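Local coordinates for protein 4-hydroxy-3-methylbut-2-enyl diphosphate reductase, apicoplast (Plasmodium falciparum, PDB 4N7B) that reduces (E)-4-hydroxy-3-methylbut-2-enyl diphosphate to isopentenyl and dimethylallyl diphosphate with an iron-sulfur cluster, in the last step of the apicoplast isoprenoid precursor pathway, at residues K220-K232 with N504-P518. Residues are numbered along the deposited sequence; the frame is centred on the assembly and turned at random.
Sequences KILYLINPRGFCK and NYTLQNFDGAHENVP. With F3S (Fe3-s4 cluster), chain B.
K220 lies over one face of the Y505 ring, its CE 3.8 Å from the ring centroid in a CH-pi contact and its NZ at cation-pi range, 22° off the ring normal. The bend at chi3 (74°) folds the lysine tail over the phenol; a water accepts from K220 NZ and donates to Y505 OH, while K220 NZ also bonds to F503 O, and Y505 OH to V475 O. From here strands 221-226 and 506-511 run parallel, joined by seven backbone hydrogen bonds from T506 N to K220 O through G512 N to N226 O (2.8 Å). On one side of the sheet L507 CD1 reaches across to L224 CB (3.9 Å) and L222 CD2; L507 CG, anti to its own N (chi1 -179°), carries this methyl toward strand 221-226. On the other, I221 CG2 meets Q508 CG and also sits over the centre of the Y223 ring, and the edge of the F510 ring faces I225 CG2. A second water donates to both L224 O and N509 OD1 (2.9 Å), linking the N509 side-chain carbonyl to an oxygen that already accepts from F510 N. Beyond the strands, cis-P227 puts its CB against the E515 carboxylate, 3.9 Å from OE2, which R419 and N418 hold from helix 414-427. K232 lays its CG, CD and CE along P518 O, CE at 3.4 Å. One residue earlier, C231, N-cap of helix 232-247, binds iron FE1 of the 3Fe-4S cluster through SG at 2.3 Å; the pairing thus leads into the cluster site, where C315 and C413 are the other cysteine ligands. Strand 221-226 is inserted between 477-482 and edge strand 506-511 of a five-stranded parallel sheet, with helix 488-499 packed on L222 and L224 and helix 414-427 on I225.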
loop_
_atom_site.group_PDB
_atom_site.type_symbol
_atom_site.label_atom_id
_atom_site.label_comp_id
_atom_site.label_asym_id
_atom_site.label_seq_id
_atom_site.Cartn_x
_atom_site.Cartn_y
_atom_site.Cartn_z
ATOM N N LYS A 220 2.208 25.335 -21.370
ATOM C CA LYS A 220 1.938 24.750 -20.064
ATOM C C LYS A 220 1.061 23.516 -20.207
ATOM O O LYS A 220 0.004 23.570 -20.839
ATOM C CB LYS A 220 1.289 25.791 -19.163
ATOM C CG LYS A 220 2.155 27.044 -19.027
ATOM C CD LYS A 220 1.534 28.066 -18.111
ATOM C CE LYS A 220 1.641 27.637 -16.669
ATOM N NZ LYS A 220 1.139 28.691 -15.734
ATOM N N ILE A 221 1.496 22.404 -19.627
ATOM C CA ILE A 221 0.740 21.168 -19.731
ATOM C C ILE A 221 0.674 20.420 -18.417
ATOM O O ILE A 221 1.682 20.270 -17.714
ATOM C CB ILE A 221 1.367 20.214 -20.737
ATOM C CG1 ILE A 221 1.426 20.856 -22.113
ATOM C CG2 ILE A 221 0.562 18.908 -20.797
ATOM C CD1 ILE A 221 2.179 20.005 -23.109
ATOM N N LEU A 222 -0.521 19.940 -18.093
ATOM C CA LEU A 222 -0.706 19.046 -16.959
ATOM C C LEU A 222 -0.994 17.644 -17.466
ATOM O O LEU A 222 -2.014 17.386 -18.130
ATOM C CB LEU A 222 -1.841 19.541 -16.071
ATOM C CG LEU A 222 -2.208 18.617 -14.916
ATOM C CD1 LEU A 222 -1.180 18.694 -13.832
ATOM C CD2 LEU A 222 -3.570 18.987 -14.375
ATOM N N TYR A 223 -0.075 16.734 -17.188
ATOM C CA TYR A 223 -0.250 15.353 -17.576
ATOM C C TYR A 223 -0.927 14.634 -16.433
ATOM O O TYR A 223 -0.318 14.394 -15.385
ATOM C CB TYR A 223 1.090 14.709 -17.864
ATOM C CG TYR A 223 1.791 15.221 -19.100
ATOM C CD1 TYR A 223 1.422 14.775 -20.356
ATOM C CD2 TYR A 223 2.852 16.124 -19.007
ATOM C CE1 TYR A 223 2.064 15.218 -21.493
ATOM C CE2 TYR A 223 3.505 16.574 -20.144
ATOM C CZ TYR A 223 3.097 16.111 -21.384
ATOM O OH TYR A 223 3.719 16.539 -22.523
ATOM N N LEU A 224 -2.198 14.330 -16.621
ATOM C CA LEU A 224 -2.957 13.565 -15.658
ATOM C C LEU A 224 -2.747 12.096 -15.974
ATOM O O LEU A 224 -3.095 11.600 -17.056
ATOM C CB LEU A 224 -4.443 13.920 -15.723
ATOM C CG LEU A 224 -5.354 13.116 -14.792
ATOM C CD1 LEU A 224 -4.981 13.367 -13.322
ATOM C CD2 LEU A 224 -6.817 13.493 -15.058
ATOM N N ILE A 225 -2.158 11.399 -15.021
ATOM C CA ILE A 225 -1.641 10.067 -15.270
ATOM C C ILE A 225 -2.617 8.980 -14.856
ATOM O O ILE A 225 -3.295 9.081 -13.831
ATOM C CB ILE A 225 -0.330 9.857 -14.515
ATOM C CG1 ILE A 225 0.717 10.834 -15.044
ATOM C CG2 ILE A 225 0.158 8.450 -14.700
ATOM C CD1 ILE A 225 1.952 10.973 -14.185
ATOM N N ASN A 226 -2.634 7.923 -15.652
ATOM C CA ASN A 226 -3.407 6.746 -15.365
ATOM C C ASN A 226 -2.483 5.592 -15.712
ATOM O O ASN A 226 -1.787 5.634 -16.720
ATOM C CB ASN A 226 -4.670 6.752 -16.268
ATOM C CG ASN A 226 -5.714 5.778 -15.818
ATOM O OD1 ASN A 226 -6.204 5.856 -14.682
ATOM N ND2 ASN A 226 -6.096 4.857 -16.715
ATOM N N PRO A 227 -2.453 4.549 -14.888
ATOM C CA PRO A 227 -3.199 4.386 -13.642
ATOM C C PRO A 227 -2.662 5.190 -12.468
ATOM O O PRO A 227 -1.473 5.537 -12.407
ATOM C CB PRO A 227 -3.060 2.890 -13.351
ATOM C CG PRO A 227 -1.787 2.514 -13.984
ATOM C CD PRO A 227 -1.694 3.341 -15.237
ATOM N N ARG A 228 -3.571 5.457 -11.531
ATOM C CA ARG A 228 -3.282 6.201 -10.325
ATOM C C ARG A 228 -4.360 5.860 -9.334
ATOM O O ARG A 228 -5.348 5.213 -9.691
ATOM C CB ARG A 228 -3.355 7.706 -10.585
ATOM C CG ARG A 228 -4.771 8.175 -11.036
ATOM C CD ARG A 228 -4.833 9.705 -11.156
ATOM N NE ARG A 228 -6.177 10.185 -11.439
ATOM C CZ ARG A 228 -6.712 10.227 -12.659
ATOM N NH1 ARG A 228 -6.009 9.843 -13.710
ATOM N NH2 ARG A 228 -7.955 10.657 -12.840
ATOM N N GLY A 229 -4.220 6.349 -8.104
ATOM C CA GLY A 229 -5.343 6.301 -7.173
ATOM C C GLY A 229 -5.698 4.894 -6.721
ATOM O O GLY A 229 -4.888 3.961 -6.841
ATOM N N PHE A 230 -6.911 4.749 -6.189
ATOM C CA PHE A 230 -7.337 3.520 -5.510
ATOM C C PHE A 230 -6.922 2.246 -6.255
ATOM O O PHE A 230 -7.163 2.091 -7.452
ATOM C CB PHE A 230 -8.861 3.500 -5.316
ATOM C CG PHE A 230 -9.355 4.264 -4.103
ATOM C CD1 PHE A 230 -8.501 5.065 -3.363
ATOM C CD2 PHE A 230 -10.682 4.172 -3.706
ATOM C CE1 PHE A 230 -8.963 5.760 -2.259
ATOM C CE2 PHE A 230 -11.148 4.857 -2.600
ATOM C CZ PHE A 230 -10.292 5.656 -1.879
ATOM N N CYS A 231 -6.299 1.327 -5.527
ATOM C CA CYS A 231 -6.101 -0.026 -6.020
ATOM C C CYS A 231 -7.304 -0.835 -5.544
ATOM O O CYS A 231 -8.168 -0.327 -4.806
ATOM C CB CYS A 231 -4.804 -0.602 -5.434
ATOM S SG CYS A 231 -4.909 -0.735 -3.632
ATOM N N LYS A 232 -7.354 -2.098 -5.934
ATOM C CA LYS A 232 -8.459 -2.944 -5.525
ATOM C C LYS A 232 -8.387 -3.348 -4.045
ATOM O O LYS A 232 -9.417 -3.546 -3.402
ATOM C CB LYS A 232 -8.504 -4.181 -6.409
ATOM C CG LYS A 232 -9.767 -5.039 -6.230
ATOM C CD LYS A 232 -11.032 -4.277 -6.569
ATOM C CE LYS A 232 -12.269 -5.182 -6.493
ATOM N NZ LYS A 232 -13.521 -4.413 -6.762
ATOM N N ASN A 504 -3.822 27.856 -15.674
ATOM C CA ASN A 504 -4.065 27.530 -17.072
ATOM C C ASN A 504 -3.100 26.514 -17.677
ATOM O O ASN A 504 -2.704 26.657 -18.829
ATOM C CB ASN A 504 -4.061 28.799 -17.915
ATOM C CG ASN A 504 -5.181 29.736 -17.548
ATOM O OD1 ASN A 504 -6.337 29.323 -17.427
ATOM N ND2 ASN A 504 -4.850 31.010 -17.371
ATOM N N TYR A 505 -2.744 25.480 -16.917
ATOM C CA TYR A 505 -2.052 24.346 -17.497
ATOM C C TYR A 505 -3.036 23.632 -18.425
ATOM O O TYR A 505 -4.176 23.375 -18.040
ATOM C CB TYR A 505 -1.552 23.384 -16.410
ATOM C CG TYR A 505 -0.381 23.941 -15.582
ATOM C CD1 TYR A 505 -0.601 24.683 -14.423
ATOM C CD2 TYR A 505 0.926 23.735 -15.975
ATOM C CE1 TYR A 505 0.460 25.216 -13.679
ATOM C CE2 TYR A 505 2.000 24.266 -15.235
ATOM C CZ TYR A 505 1.759 24.997 -14.092
ATOM O OH TYR A 505 2.819 25.509 -13.362
ATOM N N THR A 506 -2.603 23.305 -19.638
ATOM C CA THR A 506 -3.474 22.582 -20.567
ATOM C C THR A 506 -3.525 21.115 -20.158
ATOM O O THR A 506 -2.494 20.474 -19.966
ATOM C CB THR A 506 -2.995 22.677 -22.027
ATOM O OG1 THR A 506 -3.080 24.031 -22.470
ATOM C CG2 THR A 506 -3.878 21.803 -22.935
ATOM N N LEU A 507 -4.730 20.586 -20.017
ATOM C CA LEU A 507 -4.900 19.220 -19.555
ATOM C C LEU A 507 -4.620 18.201 -20.667
ATOM O O LEU A 507 -5.155 18.300 -21.780
ATOM C CB LEU A 507 -6.314 19.036 -19.012
ATOM C CG LEU A 507 -6.673 17.661 -18.462
ATOM C CD1 LEU A 507 -5.704 17.243 -17.384
ATOM C CD2 LEU A 507 -8.079 17.701 -17.916
ATOM N N GLN A 508 -3.765 17.233 -20.355
ATOM C CA GLN A 508 -3.542 16.091 -21.220
ATOM C C GLN A 508 -3.547 14.818 -20.386
ATOM O O GLN A 508 -3.112 14.813 -19.240
ATOM C CB GLN A 508 -2.227 16.228 -21.981
ATOM C CG GLN A 508 -2.275 17.269 -23.091
ATOM C CD GLN A 508 -3.381 16.998 -24.103
ATOM O OE1 GLN A 508 -3.343 16.001 -24.823
ATOM N NE2 GLN A 508 -4.375 17.878 -24.151
ATOM N N ASN A 509 -4.063 13.738 -20.958
ATOM C CA ASN A 509 -4.013 12.451 -20.283
ATOM C C ASN A 509 -2.738 11.738 -20.657
ATOM O O ASN A 509 -2.324 11.755 -21.810
ATOM C CB ASN A 509 -5.191 11.571 -20.677
ATOM C CG ASN A 509 -6.505 12.109 -20.159
ATOM O OD1 ASN A 509 -6.874 11.895 -19.002
ATOM N ND2 ASN A 509 -7.210 12.829 -21.006
ATOM N N PHE A 510 -2.123 11.095 -19.683
ATOM C CA PHE A 510 -1.048 10.178 -19.984
ATOM C C PHE A 510 -1.384 8.779 -19.477
ATOM O O PHE A 510 -1.596 8.573 -18.277
ATOM C CB PHE A 510 0.287 10.616 -19.383
ATOM C CG PHE A 510 1.380 9.660 -19.721
ATOM C CD1 PHE A 510 1.969 9.690 -20.983
ATOM C CD2 PHE A 510 1.731 8.652 -18.840
ATOM C CE1 PHE A 510 2.939 8.776 -21.326
ATOM C CE2 PHE A 510 2.689 7.725 -19.179
ATOM C CZ PHE A 510 3.302 7.785 -20.420
ATOM N N ASP A 511 -1.400 7.813 -20.387
ATOM C CA ASP A 511 -1.724 6.433 -20.047
ATOM C C ASP A 511 -0.516 5.521 -20.053
ATOM O O ASP A 511 0.124 5.355 -21.081
ATOM C CB ASP A 511 -2.707 5.873 -21.065
ATOM C CG ASP A 511 -4.134 6.241 -20.755
ATOM O OD1 ASP A 511 -4.606 7.298 -21.248
ATOM O OD2 ASP A 511 -4.783 5.463 -20.019
ATOM N N GLY A 512 -0.216 4.921 -18.906
ATOM C CA GLY A 512 0.658 3.765 -18.867
ATOM C C GLY A 512 -0.152 2.597 -19.419
ATOM O O GLY A 512 -1.229 2.802 -20.023
ATOM N N ALA A 513 0.337 1.375 -19.219
ATOM C CA ALA A 513 -0.356 0.200 -19.745
ATOM C C ALA A 513 -1.694 0.115 -19.054
ATOM O O ALA A 513 -1.842 0.580 -17.919
ATOM C CB ALA A 513 0.442 -1.070 -19.496
ATOM N N HIS A 514 -2.677 -0.456 -19.736
ATOM C CA HIS A 514 -3.971 -0.658 -19.115
ATOM C C HIS A 514 -3.772 -1.516 -17.870
ATOM O O HIS A 514 -3.160 -2.572 -17.922
ATOM C CB HIS A 514 -4.957 -1.344 -20.064
ATOM C CG HIS A 514 -6.308 -1.547 -19.456
ATOM N ND1 HIS A 514 -6.799 -2.792 -19.125
ATOM C CD2 HIS A 514 -7.258 -0.657 -19.083
ATOM C CE1 HIS A 514 -8.002 -2.662 -18.591
ATOM N NE2 HIS A 514 -8.303 -1.375 -18.553
ATOM N N GLU A 515 -4.296 -1.053 -16.752
ATOM C CA GLU A 515 -4.277 -1.831 -15.535
ATOM C C GLU A 515 -5.492 -2.746 -15.518
ATOM O O GLU A 515 -6.619 -2.295 -15.717
ATOM C CB GLU A 515 -4.321 -0.894 -14.336
ATOM C CG GLU A 515 -4.633 -1.543 -13.020
ATOM C CD GLU A 515 -4.264 -0.626 -11.859
ATOM O OE1 GLU A 515 -5.143 0.068 -11.278
ATOM O OE2 GLU A 515 -3.054 -0.575 -11.547
ATOM N N ASN A 516 -5.261 -4.027 -15.271
ATOM C CA ASN A 516 -6.354 -4.940 -15.014
ATOM C C ASN A 516 -6.735 -4.972 -13.547
ATOM O O ASN A 516 -5.985 -5.453 -12.700
ATOM C CB ASN A 516 -6.011 -6.332 -15.519
ATOM C CG ASN A 516 -6.005 -6.398 -17.035
ATOM O OD1 ASN A 516 -7.049 -6.234 -17.687
ATOM N ND2 ASN A 516 -4.830 -6.618 -17.607
ATOM N N VAL A 517 -7.921 -4.456 -13.259
ATOM C CA VAL A 517 -8.416 -4.407 -11.902
ATOM C C VAL A 517 -8.928 -5.789 -11.513
ATOM O O VAL A 517 -9.847 -6.319 -12.138
ATOM C CB VAL A 517 -9.530 -3.351 -11.762
ATOM C CG1 VAL A 517 -10.014 -3.274 -10.333
ATOM C CG2 VAL A 517 -9.019 -2.001 -12.234
ATOM N N PRO A 518 -8.304 -6.401 -10.497
ATOM C CA PRO A 518 -8.740 -7.706 -9.994
ATOM C C PRO A 518 -10.209 -7.683 -9.598
ATOM O O PRO A 518 -10.730 -6.648 -9.170
ATOM C CB PRO A 518 -7.879 -7.910 -8.751
ATOM C CG PRO A 518 -6.679 -7.067 -8.978
ATOM C CD PRO A 518 -7.150 -5.882 -9.753
HETATM FE FE1 F3S B . -3.199 -2.101 -2.903
HETATM FE FE3 F3S B . -2.977 -4.672 -2.131
HETATM FE FE4 F3S B . -1.033 -3.440 -3.519
HETATM S S1 F3S B . -3.617 -2.945 -0.924
HETATM S S2 F3S B . -1.126 -1.289 -2.954
HETATM S S3 F3S B . -3.086 -3.918 -4.183
HETATM S S4 F3S B . -0.783 -4.881 -1.877
HETATM O O HOH W 1 1.826 28.306 -13.088
HETATM O O HOH W 2 -5.272 10.153 -17.296
#